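Local coordinates for protein transcriptional regulator (Vibrio virus VP882, PDB 7DWM) that binds the autoinducer 3,5-dimethylpyrazin-2-ol in a PAS-fold domain and probably acts as a DNA-binding transcriptional regulator through a LuxR-type helix-turn-helix domain, at residues A[171-176]-A[214-219]. Numbering follows the deposited sequence.
Sequences FLLRGR and MAMSKG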
ATOM      1  N   PHE A 171      14.336  13.829   5.640  1.00 52.35           N
ATOM      2  CA  PHE A 171      13.671  14.938   4.964  1.00 44.01           C
ATOM      3  C   PHE A 171      14.463  15.464   3.769  1.00 64.25           C
ATOM      4  O   PHE A 171      13.868  16.029   2.845  1.00 56.51           O
ATOM      5  CB  PHE A 171      13.350  16.041   5.968  1.00 53.32           C
ATOM      6  CG  PHE A 171      12.228  15.678   6.897  1.00 62.44           C
ATOM      7  CD1 PHE A 171      10.972  15.378   6.393  1.00 69.79           C
ATOM      8  CD2 PHE A 171      12.432  15.599   8.263  1.00 57.51           C
ATOM      9  CE1 PHE A 171       9.935  15.023   7.236  1.00 60.36           C
ATOM     10  CE2 PHE A 171      11.399  15.250   9.111  1.00 63.04           C
ATOM     11  CZ  PHE A 171      10.150  14.961   8.597  1.00 64.29           C
ATOM     12  N   LEU A 172      15.786  15.291   3.760  1.00 56.58           N
ATOM     13  CA  LEU A 172      16.577  15.636   2.582  1.00 53.23           C
ATOM     14  C   LEU A 172      16.176  14.779   1.389  1.00 57.02           C
ATOM     15  O   LEU A 172      15.952  15.290   0.286  1.00 73.11           O
ATOM     16  CB  LEU A 172      18.067  15.466   2.883  1.00 48.78           C
ATOM     17  CG  LEU A 172      18.889  16.660   3.371  1.00 59.47           C
ATOM     18  CD1 LEU A 172      20.356  16.392   3.100  1.00 56.95           C
ATOM     19  CD2 LEU A 172      18.447  17.961   2.713  1.00 62.72           C
ATOM     20  N   LEU A 173      16.087  13.462   1.595  1.00 54.32           N
ATOM     21  CA  LEU A 173      15.663  12.540   0.547  1.00 60.78           C
ATOM     22  C   LEU A 173      14.224  12.764   0.098  1.00 60.59           C
ATOM     23  O   LEU A 173      13.799  12.144  -0.883  1.00 58.59           O
ATOM     24  CB  LEU A 173      15.828  11.098   1.032  1.00 48.31           C
ATOM     25  CG  LEU A 173      17.255  10.648   1.337  1.00 51.24           C
ATOM     26  CD1 LEU A 173      17.262   9.268   1.976  1.00 45.69           C
ATOM     27  CD2 LEU A 173      18.096  10.660   0.073  1.00 52.60           C
ATOM     28  N   ARG A 174      13.467  13.619   0.785  1.00 57.82           N
ATOM     29  CA  ARG A 174      12.058  13.841   0.485  1.00 60.24           C
ATOM     30  C   ARG A 174      11.786  15.261  -0.005  1.00 67.39           C
ATOM     31  O   ARG A 174      10.691  15.794   0.191  1.00 56.42           O
ATOM     32  CB  ARG A 174      11.197  13.515   1.705  1.00 50.80           C
ATOM     33  CG  ARG A 174      10.548  12.138   1.644  1.00 62.69           C
ATOM     34  CD  ARG A 174      10.585  11.428   2.992  1.00 63.99           C
ATOM     35  NE  ARG A 174      10.422   9.983   2.850  1.00 55.59           N
ATOM     36  CZ  ARG A 174      11.396   9.101   3.051  1.00 63.03           C
ATOM     37  NH1 ARG A 174      12.603   9.515   3.413  1.00 57.02           N
ATOM     38  NH2 ARG A 174      11.164   7.803   2.894  1.00 48.13           N
ATOM     39  N   GLY A 175      12.781  15.888  -0.632  1.00 53.41           N
ATOM     40  CA  GLY A 175      12.597  17.147  -1.325  1.00 52.37           C
ATOM     41  C   GLY A 175      12.656  18.399  -0.478  1.00 65.40           C
ATOM     42  O   GLY A 175      12.417  19.492  -1.010  1.00 68.87           O
ATOM     43  N   ARG A 176      12.961  18.292   0.812  1.00 62.17           N
ATOM     44  CA  ARG A 176      13.107  19.480   1.639  1.00 53.92           C
ATOM     45  C   ARG A 176      14.513  20.049   1.501  1.00 49.28           C
ATOM     46  O   ARG A 176      15.468  19.334   1.180  1.00 67.29           O
ATOM     47  CB  ARG A 176      12.822  19.166   3.109  1.00 51.92           C
ATOM     48  CG  ARG A 176      11.542  18.389   3.358  1.00 54.88           C
ATOM     49  CD  ARG A 176      10.331  19.102   2.782  1.00 53.85           C
ATOM     50  NE  ARG A 176       9.145  18.924   3.617  1.00 68.80           N
ATOM     51  CZ  ARG A 176       8.432  17.803   3.680  1.00 80.08           C
ATOM     52  NH1 ARG A 176       8.777  16.747   2.954  1.00 54.45           N
ATOM     53  NH2 ARG A 176       7.369  17.737   4.470  1.00 90.58           N
ATOM     54  N   MET A 214      24.229   8.847  -3.475  1.00 64.00           N
ATOM     55  CA  MET A 214      24.737   7.750  -2.658  1.00 62.00           C
ATOM     56  C   MET A 214      23.648   7.186  -1.752  1.00 71.21           C
ATOM     57  O   MET A 214      23.473   5.966  -1.659  1.00 74.03           O
ATOM     58  CB  MET A 214      25.929   8.228  -1.830  1.00 60.71           C
ATOM     59  CG  MET A 214      27.257   8.200  -2.566  1.00 55.58           C
ATOM     60  SD  MET A 214      28.591   8.833  -1.534  1.00 75.24           S
ATOM     61  CE  MET A 214      29.836   9.199  -2.766  1.00 89.50           C
ATOM     62  N   ALA A 215      22.909   8.063  -1.067  1.00 64.04           N
ATOM     63  CA  ALA A 215      21.874   7.599  -0.150  1.00 64.62           C
ATOM     64  C   ALA A 215      20.758   6.873  -0.889  1.00 68.90           C
ATOM     65  O   ALA A 215      20.260   5.846  -0.414  1.00 69.21           O
ATOM     66  CB  ALA A 215      21.313   8.777   0.646  1.00 64.56           C
ATOM     67  N   MET A 216      20.342   7.390  -2.049  1.00 62.50           N
ATOM     68  CA  MET A 216      19.295   6.717  -2.809  1.00 63.67           C
ATOM     69  C   MET A 216      19.764   5.357  -3.310  1.00 77.52           C
ATOM     70  O   MET A 216      18.979   4.402  -3.354  1.00 73.60           O
ATOM     71  CB  MET A 216      18.833   7.593  -3.971  1.00 60.22           C
ATOM     72  CG  MET A 216      18.037   8.814  -3.539  1.00 77.54           C
ATOM     73  SD  MET A 216      16.498   8.409  -2.686  1.00 78.95           S
ATOM     74  CE  MET A 216      15.690  10.010  -2.689  1.00 64.19           C
ATOM     75  N   SER A 217      21.043   5.240  -3.674  1.00 71.18           N
ATOM     76  CA  SER A 217      21.532   3.968  -4.190  1.00 65.04           C
ATOM     77  C   SER A 217      21.828   2.960  -3.085  1.00 82.79           C
ATOM     78  O   SER A 217      21.947   1.764  -3.375  1.00 84.11           O
ATOM     79  CB  SER A 217      22.790   4.184  -5.032  1.00 66.55           C
ATOM     80  OG  SER A 217      23.960   3.918  -4.278  1.00 90.43           O
ATOM     81  N   LYS A 218      21.944   3.407  -1.835  1.00 74.52           N
ATOM     82  CA  LYS A 218      22.244   2.520  -0.718  1.00 55.02           C
ATOM     83  C   LYS A 218      21.009   2.148   0.092  1.00 59.47           C
ATOM     84  O   LYS A 218      21.145   1.629   1.203  1.00 74.33           O
ATOM     85  CB  LYS A 218      23.296   3.157   0.191  1.00 66.57           C
ATOM     86  CG  LYS A 218      24.729   2.872  -0.235  1.00 69.76           C
ATOM     87  CD  LYS A 218      25.660   4.015   0.137  1.00 72.02           C
ATOM     88  CE  LYS A 218      27.118   3.583   0.089  1.00 82.77           C
ATOM     89  NZ  LYS A 218      27.969   4.379   1.021  1.00103.69           N
ATOM     90  N   GLY A 219      19.810   2.408  -0.430  1.00 65.49           N
ATOM     91  CA  GLY A 219      18.592   1.993   0.237  1.00 60.59           C
ATOM     92  C   GLY A 219      18.074   2.917   1.315  1.00 62.79           C
ATOM     93  O   GLY A 219      17.137   2.542   2.029  1.00 65.53           O
TER
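Leu173 and Met216 run antiparallel alongside each other, a compact example of how side chains at two helix ends can meet through apolar contacts. No hydrogen bond crosses between 171-176 and 214-219. Met216 can be followed outward from its CB, which does not itself aim at the partner. Its CG stands beside the backbone N and anti to the carbonyl carbon (chi1 -71°), and a second bend at chi2 (-62°) swings the thioether across. CG lies 4.1 Å from Leu173 CD2, SD passes the same methyl, and the terminal CE rests against two atoms of the leucine side chain: Met216 CE lies 3.7 Å from Leu173 CD2 and also touches Leu173 CB. The methyl also comes up to the backbone, with CE near Leu173 O. That carbonyl has a weak hydrogen bond from Ser222 OG of the second subunit. The helices concerned, 163-172 and 208-217, are the first and last of the four in the LuxR-family helix-turn-helix domain, and the contact joins their C-terminal ends. Helix 163-172 finishes in a Schellman motif: Arg176 N bonds to Phe171 O at 3.2 Å, Gly175 N bonds weakly to Leu172 O, and Gly175 takes the positive phi (83°). Leu173 lies within this turn and directs its side chain at the other helix. Besides the thioether, its CD2 meets Ala215 CB at 3.8 Å, and this one methyl therefore serves both neighbours; Tyr220 packs against Leu173 and Ala215 alike. Beside this apolar patch, Arg174 turns to polar partners, donating from NH2 to Tyr221 O and forming a salt bridge through NE with Glu135 of the second subunit.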